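Local coordinates for molybdopterin biosynthesis moeA protein (Pyrococcus horikoshii, PDB 1WU2), which probably acts in molybdenum cofactor biosynthesis, as a MoeA family protein expected to help insert molybdenum into molybdopterin, at residues 193-198 and 205-210; 187-192 and 230-235; 45-50 and 148-153. All blocks are in the same frame, centred on the assembly; numbering follows the deposited sequence.

Contact 1 of 3, residues 193-198 and 205-210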
# COMPACT_ATOMS: atom_id res chain seq x y z
N GLU A 193 27.58 -11.64 -18.56
CA GLU A 193 27.92 -10.31 -18.04
C GLU A 193 27.65 -10.12 -16.54
O GLU A 193 28.39 -9.42 -15.86
CB GLU A 193 27.13 -9.24 -18.82
CG GLU A 193 25.74 -9.69 -19.26
CD GLU A 193 24.74 -8.56 -19.38
OE1 GLU A 193 25.14 -7.37 -19.30
OE2 GLU A 193 23.54 -8.86 -19.55
N LEU A 194 26.58 -10.74 -16.04
CA LEU A 194 26.10 -10.47 -14.69
C LEU A 194 26.97 -11.06 -13.57
O LEU A 194 27.55 -12.14 -13.71
CB LEU A 194 24.65 -10.94 -14.54
CG LEU A 194 23.67 -10.17 -15.44
CD1 LEU A 194 22.42 -10.97 -15.70
CD2 LEU A 194 23.33 -8.81 -14.83
N ILE A 195 27.04 -10.33 -12.46
CA ILE A 195 27.87 -10.67 -11.31
C ILE A 195 27.15 -10.27 -10.01
O ILE A 195 26.39 -9.31 -10.00
CB ILE A 195 29.26 -9.97 -11.44
CG1 ILE A 195 30.36 -10.75 -10.70
CG2 ILE A 195 29.21 -8.51 -10.96
CD1 ILE A 195 31.48 -11.21 -11.60
N GLU A 196 27.38 -11.00 -8.93
CA GLU A 196 26.61 -10.79 -7.69
C GLU A 196 27.05 -9.57 -6.89
O GLU A 196 26.22 -8.93 -6.24
CB GLU A 196 26.65 -12.05 -6.81
CG GLU A 196 27.97 -12.31 -6.09
CD GLU A 196 28.17 -13.77 -5.73
OE1 GLU A 196 29.15 -14.37 -6.23
OE2 GLU A 196 27.35 -14.32 -4.96
N GLU A 197 28.34 -9.23 -6.94
CA GLU A 197 28.91 -8.17 -6.11
C GLU A 197 29.69 -7.13 -6.92
O GLU A 197 30.37 -7.49 -7.88
CB GLU A 197 29.86 -8.78 -5.07
CG GLU A 197 29.38 -8.65 -3.63
CD GLU A 197 30.21 -9.49 -2.68
OE1 GLU A 197 30.77 -8.92 -1.72
OE2 GLU A 197 30.28 -10.72 -2.88
N PRO A 198 29.61 -5.86 -6.53
CA PRO A 198 30.47 -4.82 -7.12
C PRO A 198 31.89 -4.91 -6.58
O PRO A 198 32.09 -4.81 -5.37
CB PRO A 198 29.80 -3.52 -6.68
CG PRO A 198 29.07 -3.85 -5.43
CD PRO A 198 28.72 -5.31 -5.49
N GLU A 205 36.77 -6.52 -16.07
CA GLU A 205 36.40 -7.59 -17.00
C GLU A 205 35.03 -7.34 -17.64
O GLU A 205 34.48 -8.23 -18.31
CB GLU A 205 36.42 -8.96 -16.29
CG GLU A 205 37.32 -10.01 -16.93
CD GLU A 205 37.13 -10.14 -18.44
OE1 GLU A 205 36.03 -10.57 -18.87
OE2 GLU A 205 38.08 -9.82 -19.19
N GLY A 206 34.48 -6.15 -17.44
CA GLY A 206 33.26 -5.73 -18.11
C GLY A 206 32.00 -6.39 -17.60
O GLY A 206 31.14 -6.78 -18.39
N LYS A 207 31.88 -6.49 -16.28
CA LYS A 207 30.73 -7.11 -15.63
C LYS A 207 29.91 -6.04 -14.92
O LYS A 207 30.46 -5.06 -14.42
CB LYS A 207 31.17 -8.16 -14.61
CG LYS A 207 32.12 -9.22 -15.13
CD LYS A 207 31.41 -10.23 -16.03
CE LYS A 207 32.34 -11.36 -16.49
NZ LYS A 207 33.77 -11.18 -16.10
N ILE A 208 28.59 -6.24 -14.87
CA ILE A 208 27.69 -5.35 -14.15
C ILE A 208 26.95 -6.12 -13.05
O ILE A 208 26.66 -7.31 -13.20
CB ILE A 208 26.69 -4.67 -15.13
CG1 ILE A 208 25.61 -5.65 -15.59
CG2 ILE A 208 27.45 -4.07 -16.31
CD1 ILE A 208 24.75 -5.15 -16.75
N VAL A 209 26.66 -5.44 -11.95
CA VAL A 209 26.04 -6.06 -10.79
C VAL A 209 24.59 -6.42 -11.08
O VAL A 209 23.85 -5.64 -11.67
CB VAL A 209 26.13 -5.15 -9.54
CG1 VAL A 209 25.29 -5.70 -8.39
CG2 VAL A 209 27.58 -4.99 -9.11
N GLU A 210 24.20 -7.61 -10.63
CA GLU A 210 22.86 -8.13 -10.85
C GLU A 210 21.92 -7.47 -9.86
O GLU A 210 22.22 -7.36 -8.67
CB GLU A 210 22.84 -9.65 -10.69
CG GLU A 210 21.70 -10.34 -11.41
CD GLU A 210 20.36 -10.12 -10.74
OE1 GLU A 210 20.29 -10.18 -9.50
OE2 GLU A 210 19.37 -9.89 -11.46
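The aliphatic stem of Lys207 is pressed against a backbone carbonyl, with Lys207 CD 3.1 Å from Glu193 O. A bend at chi2 (-74°) brings CD there. Beyond CD the chain leads away, and its amine makes a long salt bridge with Glu205. Glu193 O also takes a weak hydrogen bond from Ile208 N. Ile195 uses both of its backbone polar groups. Its N donates to Ile208 O at 3.1 Å, and its O accepts from Glu210 N at 2.8 Å. Leu194 thus pairs with Ile208, and Ile195 with Val209, in parallel. The two short strands and helix 200-204 between them form a small beta-alpha-beta unit. Gly206, with positive phi, is the C-prime residue of the Schellman motif that ends the helix. Leu194 CD2 lies 4.0 Å from Ile208 CG1, and the two chains cross obliquely. The methyl Ile208 CD1 meets the carboxylate oxygen Glu193 OE1 at 3.4 Å. Val209 CG2 touches Pro198 CB at 3.6 Å. Glu210 OE2 is bonded by Ser213 N. Lys170 NZ of the second subunit bonds Glu196 O and Glu210 O, joining both segments from outside.

Contact 2 of 3, residues 187-192 and 230-235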
# COMPACT_ATOMS: atom_id res chain seq x y z
N ILE A 187 11.93 -17.18 -10.90
CA ILE A 187 12.75 -16.06 -11.35
C ILE A 187 14.09 -16.59 -11.85
O ILE A 187 14.91 -17.06 -11.06
CB ILE A 187 12.97 -15.04 -10.19
CG1 ILE A 187 11.64 -14.39 -9.79
CG2 ILE A 187 13.98 -13.98 -10.60
CD1 ILE A 187 11.72 -13.49 -8.57
N ILE A 188 14.29 -16.53 -13.17
CA ILE A 188 15.56 -16.91 -13.79
C ILE A 188 16.23 -15.66 -14.34
O ILE A 188 15.66 -14.98 -15.17
CB ILE A 188 15.33 -17.87 -14.98
CG1 ILE A 188 14.53 -19.10 -14.56
CG2 ILE A 188 16.66 -18.29 -15.58
CD1 ILE A 188 14.01 -19.90 -15.74
N ILE A 189 17.44 -15.37 -13.87
CA ILE A 189 18.24 -14.29 -14.46
C ILE A 189 19.18 -14.91 -15.48
O ILE A 189 19.65 -16.03 -15.30
CB ILE A 189 19.01 -13.51 -13.36
CG1 ILE A 189 18.09 -12.56 -12.57
CG2 ILE A 189 20.09 -12.66 -13.98
CD1 ILE A 189 16.69 -13.04 -12.29
N THR A 190 19.45 -14.19 -16.57
CA THR A 190 20.33 -14.68 -17.64
C THR A 190 21.33 -13.60 -18.04
O THR A 190 20.99 -12.42 -18.11
CB THR A 190 19.47 -15.13 -18.87
OG1 THR A 190 19.26 -16.55 -18.82
CG2 THR A 190 20.20 -14.93 -20.20
N GLY A 191 22.57 -14.02 -18.32
CA GLY A 191 23.63 -13.11 -18.73
C GLY A 191 24.98 -13.47 -18.13
O GLY A 191 25.12 -13.50 -16.90
N SER A 192 25.96 -13.73 -18.99
CA SER A 192 27.34 -14.03 -18.56
C SER A 192 28.03 -12.78 -18.04
O SER A 192 28.96 -12.85 -17.24
CB SER A 192 28.15 -14.61 -19.72
OG SER A 192 27.37 -15.47 -20.53
N TYR A 230 15.92 -19.30 -8.95
CA TYR A 230 16.72 -20.33 -9.60
C TYR A 230 18.11 -19.81 -9.95
O TYR A 230 18.93 -20.53 -10.52
CB TYR A 230 15.99 -20.85 -10.84
CG TYR A 230 14.71 -21.56 -10.50
CD1 TYR A 230 14.68 -22.94 -10.30
CD2 TYR A 230 13.52 -20.86 -10.35
CE1 TYR A 230 13.50 -23.60 -9.97
CE2 TYR A 230 12.34 -21.50 -10.02
CZ TYR A 230 12.33 -22.88 -9.83
OH TYR A 230 11.16 -23.53 -9.50
N GLY A 231 18.38 -18.55 -9.59
CA GLY A 231 19.71 -17.97 -9.68
C GLY A 231 20.07 -17.37 -11.02
O GLY A 231 19.27 -17.39 -11.97
N VAL A 232 21.28 -16.84 -11.09
CA VAL A 232 21.84 -16.26 -12.31
C VAL A 232 22.49 -17.37 -13.13
O VAL A 232 23.26 -18.17 -12.60
CB VAL A 232 22.90 -15.18 -12.00
CG1 VAL A 232 23.43 -14.54 -13.29
CG2 VAL A 232 22.33 -14.11 -11.07
N LEU A 233 22.18 -17.40 -14.43
CA LEU A 233 22.67 -18.43 -15.34
C LEU A 233 23.51 -17.79 -16.44
O LEU A 233 23.29 -16.63 -16.79
CB LEU A 233 21.49 -19.17 -15.97
CG LEU A 233 20.89 -20.37 -15.24
CD1 LEU A 233 20.83 -20.18 -13.72
CD2 LEU A 233 19.50 -20.65 -15.78
N PRO A 234 24.47 -18.53 -17.00
CA PRO A 234 25.23 -18.02 -18.16
C PRO A 234 24.43 -18.13 -19.45
O PRO A 234 23.43 -18.86 -19.50
CB PRO A 234 26.47 -18.93 -18.21
CG PRO A 234 26.33 -19.91 -17.07
CD PRO A 234 24.91 -19.88 -16.61
N ASP A 235 24.85 -17.40 -20.48
CA ASP A 235 24.27 -17.51 -21.81
C ASP A 235 24.69 -18.85 -22.43
O ASP A 235 25.75 -18.96 -23.05
CB ASP A 235 24.72 -16.35 -22.71
CG ASP A 235 24.11 -15.02 -22.28
OD1 ASP A 235 24.86 -14.02 -22.17
OD2 ASP A 235 22.89 -14.87 -22.03
O HOH W 1 17.17 -15.63 -8.81
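Strands 187-190 and 230-233 run parallel at the margin of the six-stranded sheet, where Ile189 pairs with Val232 and Thr190 with Leu233. The directions of these two short strand segments differ by 11°. Leu233 N donates to Ile189 O at 3.0 Å. Gly191 N continues the pairing with a bond to Leu233 O at 3.1 Å. The bond from Ile189 N to Gly231 O is weak. At the start of the pair Ile187 O is met by Tyr230 N at 3.2 Å. Gly231 N bonds instead to a water at 3.3 Å, which also donates weakly to Ile187 O. The sheet belongs to the probable molybdopterin-binding domain, and helices cover both its faces. Ile188 CG2 meets Leu233 CD2 at 3.7 Å on the face covered by helices 237-240 and 243-249. Ile189 CG2 packs on Val232 CG1 at 3.9 Å on the other face, where Ile189 touches helix 212-222. Tyr230 OH is bonded by Glu250 and Asn249. Past the strands, Ser192 OG accepts from Asp235 N at 3.2 Å in a nearly straight bond (165°). Ser192 OG sits beside its own backbone N (chi1 -38°), and both donate weakly to Asp235 OD1. An alanine in place of Ser192 would probably leave Asp235 N without this acceptor and cost OD1 one of its two weak bonds from Ser192. The other carboxylate oxygen, Asp235 OD2, lies 3.3 Å from Thr190 CG2. Ala87 of the second subunit packs on Ser192 and Asp235.

Contact 3 of 3, residues 45-50 and 148-153; sequences VTEFDI and VKKGEV
Lys150 NZ is held by two oxygens of Glu47. It donates to the backbone Glu47 O at 2.7 Å and forms a salt bridge with Glu47 OE1 at 2.9 Å. The amine approaches the carbonyl from above its plane, 36° out of it. Lys150 CG is anti to the backbone N (chi1 -172°), and the chain stays extended until its last torsion. Its methylenes therefore pass alongside Glu47 O before NZ reaches it. The backbone N of Lys150 has a different acceptor, Asp49 OD1, at 2.9 Å. This bond meets the carboxylate from above, 59° out of its plane. Asp49 and Lys150 side chains cross at about a right angle. The contact joins two loops of the MoeA N-terminal region, which pair antiparallel at both ends. Val45 faces Val153 as a non-hydrogen-bonded pair. Ile50 and Val148 form a single hydrogen-bonded bridge. Ile50 N donates to Val148 O at 3.0 Å, while the return bond from Val148 N to Ile50 O is weak. Between these ends a type II turn runs from Lys149 to Glu152, with Gly151 supplying the positive phi. The backbone of Thr46 holds the second half of this turn: Thr46 O accepts from Gly151 N at 2.9 Å, and Thr46 N donates to Glu152 O at 3.2 Å. Within its own segment Thr46 OG1 donates to Phe48 O at 2.7 Å, on a lone pair in the carbonyl plane. Ile50 and Val148 lie side by side, with CD1 of Ile50 3.8 Å from CG2 of Val148. Helix 163-171 meets both, through Ala171 and Met168. Pro198 of the second subunit packs on Phe48, and Phe203 of that subunit on Ile50.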
# COMPACT_ATOMS: atom_id res chain seq x y z
N VAL A 45 -19.47 -14.88 5.49
CA VAL A 45 -20.83 -14.64 5.97
C VAL A 45 -20.86 -14.83 7.48
O VAL A 45 -20.42 -15.85 7.99
CB VAL A 45 -21.84 -15.61 5.32
CG1 VAL A 45 -23.26 -15.29 5.78
CG2 VAL A 45 -21.74 -15.55 3.80
N THR A 46 -21.38 -13.83 8.18
CA THR A 46 -21.54 -13.90 9.63
C THR A 46 -22.68 -14.84 10.03
O THR A 46 -23.72 -14.88 9.36
CB THR A 46 -21.77 -12.47 10.22
OG1 THR A 46 -21.94 -12.55 11.63
CG2 THR A 46 -23.08 -11.84 9.74
N GLU A 47 -22.48 -15.60 11.11
CA GLU A 47 -23.52 -16.44 11.69
C GLU A 47 -24.09 -15.79 12.96
O GLU A 47 -24.93 -16.38 13.64
CB GLU A 47 -22.97 -17.84 12.01
CG GLU A 47 -22.75 -18.74 10.80
CD GLU A 47 -24.00 -18.93 9.94
OE1 GLU A 47 -25.00 -19.48 10.44
OE2 GLU A 47 -23.99 -18.52 8.77
N PHE A 48 -23.63 -14.57 13.26
CA PHE A 48 -24.09 -13.82 14.42
C PHE A 48 -24.57 -12.41 14.03
O PHE A 48 -24.00 -11.78 13.14
CB PHE A 48 -22.95 -13.68 15.44
CG PHE A 48 -22.30 -14.99 15.82
CD1 PHE A 48 -21.16 -15.44 15.15
CD2 PHE A 48 -22.82 -15.77 16.84
CE1 PHE A 48 -20.56 -16.64 15.49
CE2 PHE A 48 -22.22 -16.97 17.20
CZ PHE A 48 -21.09 -17.41 16.52
N ASP A 49 -25.63 -11.95 14.70
CA ASP A 49 -26.03 -10.55 14.69
C ASP A 49 -25.14 -9.77 15.65
O ASP A 49 -24.90 -10.21 16.77
CB ASP A 49 -27.48 -10.39 15.16
CG ASP A 49 -28.49 -10.97 14.20
OD1 ASP A 49 -28.67 -10.42 13.10
OD2 ASP A 49 -29.19 -11.97 14.47
N ILE A 50 -24.65 -8.61 15.21
CA ILE A 50 -23.91 -7.69 16.06
C ILE A 50 -24.57 -6.31 15.96
O ILE A 50 -24.61 -5.73 14.88
CB ILE A 50 -22.43 -7.60 15.64
CG1 ILE A 50 -21.75 -8.97 15.76
CG2 ILE A 50 -21.69 -6.56 16.52
CD1 ILE A 50 -20.39 -9.05 15.09
N VAL A 148 -23.45 -5.71 11.72
CA VAL A 148 -23.66 -6.75 10.71
C VAL A 148 -24.83 -7.64 11.13
O VAL A 148 -24.97 -7.96 12.31
CB VAL A 148 -22.39 -7.62 10.46
CG1 VAL A 148 -21.24 -6.77 9.95
CG2 VAL A 148 -21.97 -8.40 11.71
N LYS A 149 -25.66 -8.03 10.17
CA LYS A 149 -26.82 -8.87 10.45
C LYS A 149 -26.52 -10.33 10.11
O LYS A 149 -25.66 -10.61 9.28
CB LYS A 149 -28.07 -8.34 9.72
CG LYS A 149 -28.73 -9.28 8.71
CD LYS A 149 -29.76 -8.53 7.85
CE LYS A 149 -30.86 -7.89 8.68
NZ LYS A 149 -30.59 -6.45 8.97
N LYS A 150 -27.22 -11.26 10.76
CA LYS A 150 -26.97 -12.69 10.58
C LYS A 150 -27.26 -13.11 9.15
O LYS A 150 -28.29 -12.74 8.59
CB LYS A 150 -27.82 -13.51 11.55
CG LYS A 150 -27.48 -14.99 11.56
CD LYS A 150 -27.97 -15.69 12.82
CE LYS A 150 -27.86 -17.21 12.70
NZ LYS A 150 -26.62 -17.67 12.00
N GLY A 151 -26.34 -13.88 8.57
CA GLY A 151 -26.44 -14.33 7.19
C GLY A 151 -26.09 -13.26 6.16
O GLY A 151 -26.50 -13.35 5.01
N GLU A 152 -25.34 -12.24 6.58
CA GLU A 152 -24.96 -11.14 5.72
C GLU A 152 -23.48 -11.27 5.36
O GLU A 152 -22.68 -11.71 6.18
CB GLU A 152 -25.19 -9.82 6.46
CG GLU A 152 -25.19 -8.57 5.59
CD GLU A 152 -25.61 -7.34 6.37
OE1 GLU A 152 -24.78 -6.82 7.16
OE2 GLU A 152 -26.76 -6.88 6.19
N VAL A 153 -23.14 -10.91 4.12
CA VAL A 153 -21.75 -10.86 3.68
C VAL A 153 -21.10 -9.63 4.29
O VAL A 153 -21.57 -8.51 4.09
CB VAL A 153 -21.63 -10.81 2.13
CG1 VAL A 153 -20.16 -10.65 1.70
CG2 VAL A 153 -22.22 -12.06 1.51

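Contacts 1 and 2 lie within the same probable molybdopterin-binding region, with centres about 12 Å apart. Leu194 and Glu210 of contact 1 pack on Ile189 and Val232 of contact 2, so the small two-stranded unit sits on the face of the larger sheet that carries Ile189 and Val232, beside its outer strand. Contact 2 is partly buried, with regular strand bonds, aliphatic packing and a polar Ser192-Asp235 pair at its end. Contact 1 lies at the surface, and its pairing is short. Contact 3 is also a surface contact, set apart by its salt bridge and by loops without regular strand pairing over most of their length. Its centre is about 58 Å from that of contact 1. Across the dimer, residues of contact 1 in one subunit meet residues of contact 3 in the other.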